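Local coordinates for protein probable arylamine n-acetyl transferase (Mycobacterium abscessus, PDB 4GUZ) that probably transfers an acetyl group from acetyl-coenzyme A to arylamine substrates, as expected of a member of the arylamine N-acetyltransferase family, at residues F95-V104 with A114-L123; V164-E175 with L186-E194. One frame throughout, in Å; residues are numbered along the deposited sequence.

Interaction 1 (F95-V104 with A114-L123); sequences FDFYGIQGRV and ATHGMLVVRL
Tyr98 and Val120 pair across two antiparallel strands, and backbone hydrogen bonds set the register. The N and O of Tyr98 each bond Val120, Val120 N to Tyr98 O being the shorter at 2.8 Å. Ile100 with Met118 and Gly102 with His116 repeat the two-way pattern; Met118 N comes to Ile100 O from above the carbonyl plane. At Gly102 both Thr115 and His116 lie opposite, a classic beta bulge. Just past it, a water accepts from Val104 N and also bonds Thr115 OG1, bridging the two segments there.

Apolar contacts form on both faces. On the face of Tyr98, Ile100 and Met118, Val120 CB sits over one side of the tyrosine ring, a CH-pi contact 3.9 Å from the centroid. A chi1 of 60° puts CG of Tyr98 between the backbone N and the carbonyl carbon, and the ring then runs alongside Val120; its hydroxyl is hydrogen-bonded to Gln127 OE1. Val120 CG2 also meets Ile100 CD1 at 3.8 Å, and Ile100 CG1 packs on Met118 CB. On the other face, Leu119 CD2 lies 3.9 Å from Phe97 CD1, at the edge of that ring.

Charge gathers at the exposed end. Arg122 is bent at chi3 (-89°), laying its guanidinium against the ring of Tyr98, the planes 26° apart, with Arg122 NH1 3.3 Å from Tyr98 CE2. The same group makes a weak salt bridge to Asp96, Arg122 NE to Asp96 OD1 at 3.4 Å.

At the bulged end His116 bonds Asp131 through NE2, and its side chain touches Cys79. This beta hairpin thus carries the histidine of a probable Cys-His-Asp catalytic triad, as in other arylamine N-acetyltransferases.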
# COMPACT_ATOMS: atom_id res chain seq x y z
N PHE A 95 9.36 -9.68 -14.97
CA PHE A 95 9.38 -8.24 -15.26
C PHE A 95 10.73 -7.65 -14.87
O PHE A 95 11.38 -8.17 -13.96
CB PHE A 95 8.26 -7.50 -14.49
CG PHE A 95 6.84 -7.70 -14.99
CD1 PHE A 95 6.29 -6.83 -15.92
CD2 PHE A 95 6.05 -8.73 -14.49
CE1 PHE A 95 4.96 -6.97 -16.33
CE2 PHE A 95 4.73 -8.89 -14.92
CZ PHE A 95 4.19 -8.02 -15.83
N ASP A 96 11.15 -6.57 -15.56
CA ASP A 96 12.36 -5.80 -15.24
C ASP A 96 11.90 -4.70 -14.29
O ASP A 96 11.18 -3.79 -14.71
CB ASP A 96 13.01 -5.23 -16.52
CG ASP A 96 14.24 -4.34 -16.33
OD1 ASP A 96 14.76 -4.27 -15.19
OD2 ASP A 96 14.70 -3.75 -17.33
N PHE A 97 12.22 -4.81 -13.00
CA PHE A 97 11.71 -3.83 -12.03
C PHE A 97 12.70 -3.54 -10.91
O PHE A 97 13.68 -4.26 -10.70
CB PHE A 97 10.37 -4.35 -11.42
CG PHE A 97 10.55 -5.43 -10.38
CD1 PHE A 97 10.52 -5.12 -9.02
CD2 PHE A 97 10.76 -6.76 -10.76
CE1 PHE A 97 10.72 -6.11 -8.06
CE2 PHE A 97 10.96 -7.75 -9.79
CZ PHE A 97 10.94 -7.42 -8.45
N TYR A 98 12.37 -2.50 -10.13
CA TYR A 98 13.15 -2.09 -8.99
C TYR A 98 12.24 -1.45 -7.94
O TYR A 98 11.12 -1.02 -8.24
CB TYR A 98 14.31 -1.15 -9.39
CG TYR A 98 13.93 0.14 -10.07
CD1 TYR A 98 13.89 1.34 -9.35
CD2 TYR A 98 13.72 0.21 -11.44
CE1 TYR A 98 13.60 2.55 -9.97
CE2 TYR A 98 13.41 1.41 -12.07
CZ TYR A 98 13.36 2.58 -11.34
OH TYR A 98 13.06 3.78 -11.95
N GLY A 99 12.72 -1.47 -6.72
CA GLY A 99 12.06 -0.88 -5.58
C GLY A 99 12.48 0.55 -5.36
O GLY A 99 13.61 0.94 -5.69
N ILE A 100 11.55 1.34 -4.81
CA ILE A 100 11.81 2.73 -4.46
C ILE A 100 11.18 3.01 -3.09
O ILE A 100 10.43 2.17 -2.54
CB ILE A 100 11.33 3.74 -5.55
CG1 ILE A 100 9.80 3.65 -5.77
CG2 ILE A 100 12.14 3.64 -6.85
CD1 ILE A 100 9.22 4.87 -6.46
N GLN A 101 11.48 4.20 -2.55
CA GLN A 101 10.94 4.71 -1.29
C GLN A 101 10.37 6.10 -1.50
O GLN A 101 10.99 6.93 -2.16
CB GLN A 101 12.00 4.73 -0.18
CG GLN A 101 12.33 3.36 0.35
CD GLN A 101 11.54 3.00 1.57
OE1 GLN A 101 10.31 3.03 1.58
NE2 GLN A 101 12.24 2.60 2.61
N GLY A 102 9.19 6.34 -0.93
CA GLY A 102 8.56 7.66 -0.98
C GLY A 102 8.41 8.28 0.41
O GLY A 102 8.44 7.56 1.41
N ARG A 103 8.28 9.61 0.46
CA ARG A 103 8.06 10.40 1.69
C ARG A 103 6.58 10.79 1.72
O ARG A 103 6.16 11.58 0.89
CB ARG A 103 8.94 11.66 1.67
CG ARG A 103 10.42 11.39 1.54
CD ARG A 103 11.18 12.70 1.37
NE ARG A 103 12.60 12.45 1.13
CZ ARG A 103 13.49 12.21 2.09
NH1 ARG A 103 13.11 12.22 3.37
NH2 ARG A 103 14.76 11.99 1.79
N VAL A 104 5.78 10.19 2.63
CA VAL A 104 4.34 10.48 2.72
C VAL A 104 4.16 11.83 3.38
O VAL A 104 4.40 11.99 4.58
CB VAL A 104 3.51 9.36 3.39
CG1 VAL A 104 2.02 9.71 3.36
CG2 VAL A 104 3.74 8.02 2.70
N ALA A 114 11.52 8.89 4.29
CA ALA A 114 11.16 8.06 3.13
C ALA A 114 10.73 6.69 3.58
O ALA A 114 11.52 5.74 3.51
CB ALA A 114 12.33 7.97 2.16
N THR A 115 9.47 6.56 4.04
CA THR A 115 9.00 5.32 4.62
C THR A 115 7.76 4.72 3.89
O THR A 115 7.02 3.94 4.49
CB THR A 115 8.78 5.50 6.13
OG1 THR A 115 8.00 6.67 6.40
CG2 THR A 115 10.10 5.58 6.90
N HIS A 116 7.61 4.98 2.58
CA HIS A 116 6.56 4.34 1.79
C HIS A 116 7.19 3.62 0.63
O HIS A 116 7.71 4.26 -0.27
CB HIS A 116 5.48 5.34 1.31
CG HIS A 116 4.46 4.70 0.42
ND1 HIS A 116 3.70 3.62 0.85
CD2 HIS A 116 4.14 4.98 -0.87
CE1 HIS A 116 2.93 3.29 -0.18
NE2 HIS A 116 3.16 4.08 -1.23
N GLY A 117 7.18 2.29 0.66
CA GLY A 117 7.78 1.52 -0.41
C GLY A 117 6.85 1.39 -1.60
O GLY A 117 5.64 1.23 -1.42
N MET A 118 7.42 1.48 -2.81
CA MET A 118 6.74 1.34 -4.10
C MET A 118 7.67 0.61 -5.05
O MET A 118 8.87 0.49 -4.76
CB MET A 118 6.38 2.72 -4.68
CG MET A 118 5.36 3.48 -3.84
SD MET A 118 5.12 5.18 -4.34
CE MET A 118 6.62 5.95 -3.72
N LEU A 119 7.13 0.17 -6.17
CA LEU A 119 7.90 -0.52 -7.20
C LEU A 119 7.76 0.19 -8.54
O LEU A 119 6.70 0.76 -8.83
CB LEU A 119 7.45 -1.98 -7.31
CG LEU A 119 7.65 -2.80 -6.03
CD1 LEU A 119 6.60 -3.90 -5.90
CD2 LEU A 119 9.08 -3.34 -5.90
N VAL A 120 8.86 0.19 -9.33
CA VAL A 120 8.87 0.81 -10.67
C VAL A 120 9.20 -0.30 -11.67
O VAL A 120 10.15 -1.05 -11.46
CB VAL A 120 9.83 2.03 -10.77
CG1 VAL A 120 9.89 2.58 -12.20
CG2 VAL A 120 9.41 3.14 -9.81
N VAL A 121 8.40 -0.42 -12.74
CA VAL A 121 8.55 -1.42 -13.79
C VAL A 121 9.04 -0.75 -15.08
O VAL A 121 8.53 0.31 -15.48
CB VAL A 121 7.23 -2.20 -14.00
CG1 VAL A 121 7.31 -3.15 -15.20
CG2 VAL A 121 6.85 -2.98 -12.75
N ARG A 122 10.04 -1.38 -15.75
CA ARG A 122 10.61 -0.93 -17.02
C ARG A 122 10.00 -1.73 -18.18
O ARG A 122 10.17 -2.95 -18.23
CB ARG A 122 12.14 -1.06 -17.01
CG ARG A 122 12.84 0.04 -16.23
CD ARG A 122 14.34 -0.06 -16.41
NE ARG A 122 14.94 -0.91 -15.40
CZ ARG A 122 15.63 -0.46 -14.36
NH1 ARG A 122 15.83 0.84 -14.20
NH2 ARG A 122 16.13 -1.31 -13.47
N LEU A 123 9.27 -1.05 -19.09
CA LEU A 123 8.63 -1.68 -20.26
C LEU A 123 8.92 -0.84 -21.49
O LEU A 123 8.42 0.29 -21.61
CB LEU A 123 7.11 -1.90 -20.10
CG LEU A 123 6.64 -2.88 -19.04
CD1 LEU A 123 5.19 -2.64 -18.68
CD2 LEU A 123 6.86 -4.33 -19.47
O HOH W 1 6.72 9.05 5.05

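Interaction 2 (V164-E175 with L186-E194)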
# COMPACT_ATOMS: atom_id res chain seq x y z
N VAL A 164 11.67 18.12 -5.38
CA VAL A 164 10.73 17.72 -4.34
C VAL A 164 11.26 18.03 -2.94
O VAL A 164 10.49 18.46 -2.07
CB VAL A 164 10.30 16.23 -4.48
CG1 VAL A 164 9.48 16.05 -5.76
CG2 VAL A 164 11.50 15.28 -4.49
N THR A 165 12.57 17.88 -2.75
CA THR A 165 13.30 18.18 -1.53
C THR A 165 14.59 18.86 -2.02
O THR A 165 14.95 18.64 -3.18
CB THR A 165 13.51 16.91 -0.68
OG1 THR A 165 14.22 15.95 -1.44
CG2 THR A 165 12.20 16.29 -0.17
N PRO A 166 15.27 19.70 -1.22
CA PRO A 166 16.43 20.45 -1.75
C PRO A 166 17.54 19.59 -2.37
O PRO A 166 18.00 18.62 -1.79
CB PRO A 166 16.93 21.22 -0.51
CG PRO A 166 15.69 21.47 0.27
CD PRO A 166 14.94 20.15 0.16
N GLY A 167 17.91 19.95 -3.59
CA GLY A 167 18.95 19.28 -4.38
C GLY A 167 18.52 17.94 -4.95
O GLY A 167 19.33 17.26 -5.59
N ALA A 168 17.27 17.53 -4.72
CA ALA A 168 16.80 16.26 -5.27
C ALA A 168 16.00 16.46 -6.57
O ALA A 168 15.58 17.57 -6.91
CB ALA A 168 15.96 15.51 -4.24
N ASP A 169 15.91 15.39 -7.35
CA ASP A 169 15.14 15.32 -8.59
C ASP A 169 14.16 14.20 -8.37
O ASP A 169 14.56 13.05 -8.23
CB ASP A 169 16.06 15.07 -9.83
CG ASP A 169 15.32 14.74 -11.11
OD1 ASP A 169 14.13 15.13 -11.23
OD2 ASP A 169 15.90 14.07 -11.98
N GLY A 170 12.89 14.55 -8.23
CA GLY A 170 11.90 13.54 -7.91
C GLY A 170 10.52 13.90 -8.42
O GLY A 170 10.36 14.86 -9.17
N TRP A 171 9.52 13.13 -7.97
CA TRP A 171 8.12 13.34 -8.36
C TRP A 171 7.23 13.50 -7.15
O TRP A 171 7.46 12.83 -6.14
CB TRP A 171 7.59 12.14 -9.18
CG TRP A 171 8.10 12.03 -10.58
CD1 TRP A 171 7.43 12.33 -11.73
CD2 TRP A 171 9.41 11.61 -10.98
NE1 TRP A 171 8.25 12.15 -12.82
CE2 TRP A 171 9.48 11.72 -12.39
CE3 TRP A 171 10.54 11.14 -10.28
CZ2 TRP A 171 10.63 11.38 -13.11
CZ3 TRP A 171 11.71 10.88 -10.99
CH2 TRP A 171 11.73 10.97 -12.39
N THR A 172 6.13 14.25 -7.32
CA THR A 172 5.09 14.32 -6.31
C THR A 172 3.88 13.65 -6.91
O THR A 172 3.46 14.03 -8.00
CB THR A 172 4.77 15.77 -5.87
OG1 THR A 172 5.95 16.41 -5.40
CG2 THR A 172 3.65 15.86 -4.79
N LEU A 173 3.30 12.69 -6.18
CA LEU A 173 2.02 12.13 -6.56
C LEU A 173 0.98 12.80 -5.69
O LEU A 173 1.13 12.77 -4.46
CB LEU A 173 1.95 10.60 -6.43
CG LEU A 173 0.62 9.99 -6.87
CD1 LEU A 173 0.55 9.89 -8.41
CD2 LEU A 173 0.42 8.60 -6.25
N SER A 174 -0.03 13.46 -6.30
CA SER A 174 -1.08 14.17 -5.55
C SER A 174 -2.44 13.55 -5.82
O SER A 174 -2.66 12.94 -6.87
CB SER A 174 -1.14 15.65 -5.93
OG SER A 174 0.08 16.34 -5.69
N GLU A 175 -3.38 13.74 -4.88
CA GLU A 175 -4.75 13.23 -5.10
C GLU A 175 -5.62 14.44 -5.28
O GLU A 175 -5.30 15.50 -4.73
CB GLU A 175 -5.23 12.31 -3.96
CG GLU A 175 -5.24 12.97 -2.58
CD GLU A 175 -5.74 12.11 -1.44
OE1 GLU A 175 -5.11 11.07 -1.15
OE2 GLU A 175 -6.74 12.51 -0.78
N LEU A 186 -3.98 17.63 -3.48
CA LEU A 186 -3.39 17.37 -2.16
C LEU A 186 -2.18 16.46 -2.36
O LEU A 186 -2.37 15.32 -2.79
CB LEU A 186 -4.41 16.71 -1.19
CG LEU A 186 -3.85 16.34 0.21
CD1 LEU A 186 -3.50 17.60 1.05
CD2 LEU A 186 -4.81 15.43 0.98
N SER A 187 -0.95 16.92 -2.03
CA SER A 187 0.22 16.04 -2.17
C SER A 187 0.05 14.79 -1.31
O SER A 187 -0.35 14.91 -0.14
CB SER A 187 1.52 16.75 -1.80
OG SER A 187 1.58 17.05 -0.41
N ARG A 188 0.32 13.60 -1.88
CA ARG A 188 0.28 12.34 -1.12
C ARG A 188 1.69 12.04 -0.65
O ARG A 188 1.96 12.04 0.53
CB ARG A 188 -0.24 11.17 -1.97
CG ARG A 188 -1.69 10.90 -1.81
CD ARG A 188 -2.01 9.58 -2.46
NE ARG A 188 -3.44 9.36 -2.41
CZ ARG A 188 -4.05 8.28 -2.87
NH1 ARG A 188 -3.35 7.31 -3.45
NH2 ARG A 188 -5.37 8.17 -2.77
N HIS A 189 2.58 11.78 -1.61
CA HIS A 189 3.98 11.49 -1.32
C HIS A 189 4.89 12.08 -2.39
O HIS A 189 4.43 12.45 -3.47
CB HIS A 189 4.19 9.95 -1.21
CG HIS A 189 3.75 9.14 -2.40
ND1 HIS A 189 4.41 9.19 -3.60
CD2 HIS A 189 2.79 8.17 -2.46
CE1 HIS A 189 3.79 8.33 -4.40
NE2 HIS A 189 2.83 7.67 -3.74
N THR A 190 6.17 12.17 -2.06
CA THR A 190 7.23 12.53 -3.00
C THR A 190 8.12 11.31 -3.11
O THR A 190 8.23 10.56 -2.15
CB THR A 190 8.04 13.78 -2.61
OG1 THR A 190 8.77 13.53 -1.40
CG2 THR A 190 7.18 15.05 -2.50
N PHE A 191 8.72 11.07 -4.26
CA PHE A 191 9.64 9.93 -4.39
C PHE A 191 10.77 10.28 -5.33
O PHE A 191 10.65 11.19 -6.13
CB PHE A 191 8.92 8.64 -4.84
CG PHE A 191 8.19 8.71 -6.17
CD1 PHE A 191 6.87 9.13 -6.23
CD2 PHE A 191 8.81 8.33 -7.35
CE1 PHE A 191 6.20 9.23 -7.46
CE2 PHE A 191 8.16 8.43 -8.57
CZ PHE A 191 6.85 8.85 -8.62
N VAL A 192 11.85 9.52 -5.23
CA VAL A 192 13.04 9.56 -6.09
C VAL A 192 13.23 8.13 -6.60
O VAL A 192 12.78 7.19 -5.95
CB VAL A 192 14.28 10.13 -5.37
CG1 VAL A 192 14.07 11.59 -4.97
CG2 VAL A 192 14.67 9.27 -4.17
N LEU A 193 13.89 7.97 -7.75
CA LEU A 193 14.05 6.65 -8.34
C LEU A 193 15.26 5.88 -7.82
O LEU A 193 15.53 4.81 -8.35
CB LEU A 193 14.13 6.77 -9.86
CG LEU A 193 12.93 7.46 -10.55
CD1 LEU A 193 13.15 7.51 -12.05
CD2 LEU A 193 11.60 6.77 -10.20
N GLU A 194 15.96 6.38 -6.78
CA GLU A 194 17.10 5.63 -6.21
C GLU A 194 16.66 4.20 -5.87
O GLU A 194 15.70 4.04 -5.10
CB GLU A 194 17.65 6.33 -4.94
CG GLU A 194 19.01 5.78 -4.50
CD GLU A 194 20.12 5.90 -5.54
OE1 GLU A 194 20.26 6.99 -6.15
OE2 GLU A 194 20.79 4.88 -5.82
O HOH W 2 14.87 10.46 -8.98
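A chi1 of 59° turns CG of Phe191 over its own backbone and brings the ring to Trp171, whose CB lies over one face of it, 3.8 Å from the centroid. Glu175 has the same first torsion, also 59°, and its carboxylate meets Arg188 NE, carried out on a chain extended from CG onward.

That salt bridge is short and straight: Glu175 OE1 lies in the guanidinium plane of Arg188 and accepts NE on its anti lone pair, at 2.7 Å. NH2 adds a weak bond to the same atom, so one oxygen takes both.

Beyond their CH-pi contact, Trp171 and Phe191 have nearly parallel planes but are slid apart, barely overlapping. Leu193 CG extends the apolar patch to Trp171 CZ3 at 3.7 Å. Leu173 lies alongside the ring of His189, Leu173 CB to His189 CE1 3.6 Å. From the loop before the strand, Val164 slides past Thr190 in the opposite direction, CB to CB 3.8 Å.

Backbone bonds pair Trp171 with Phe191 and Glu175 with Leu186. Between them Leu173 N bonds His189 O, while Leu173 O takes Arg188 N at 2.8 Å and, weakly, His189 N: a classic beta bulge that shifts the register by one. Near the other end a water receives from Leu193 N and donates to Asp169 O.

His189 NE2 bonds Asp131, and the His189 ring meets that of His116. The hairpin sits within a larger antiparallel sheet: strand 155-162 flanks strand 170-176, while strand 96-104 borders strand 185-196, bringing Ile100 against Phe191 and Tyr98 against Leu193.

In the fold
Interactions 1 and 2 are successive antiparallel hairpins of one sheet, joined where strand 96-104 lies beside strand 185-196; Arg103 N probably bonds Thr190 O there at 2.8 Å. Interaction 1 is the more buried, and its centre is also nearer the chain centre (about 11 Å against about 17 Å for interaction 2). Each has a classic bulge, and each places a histidine near Asp131. Their charged pairs differ: the weak one of interaction 1 lies at an exposed end, whereas that of interaction 2 is short and uses a buried arginine. Met118 SD, 3.4 Å from His189 CE1, makes a side-chain contact between the two hairpins.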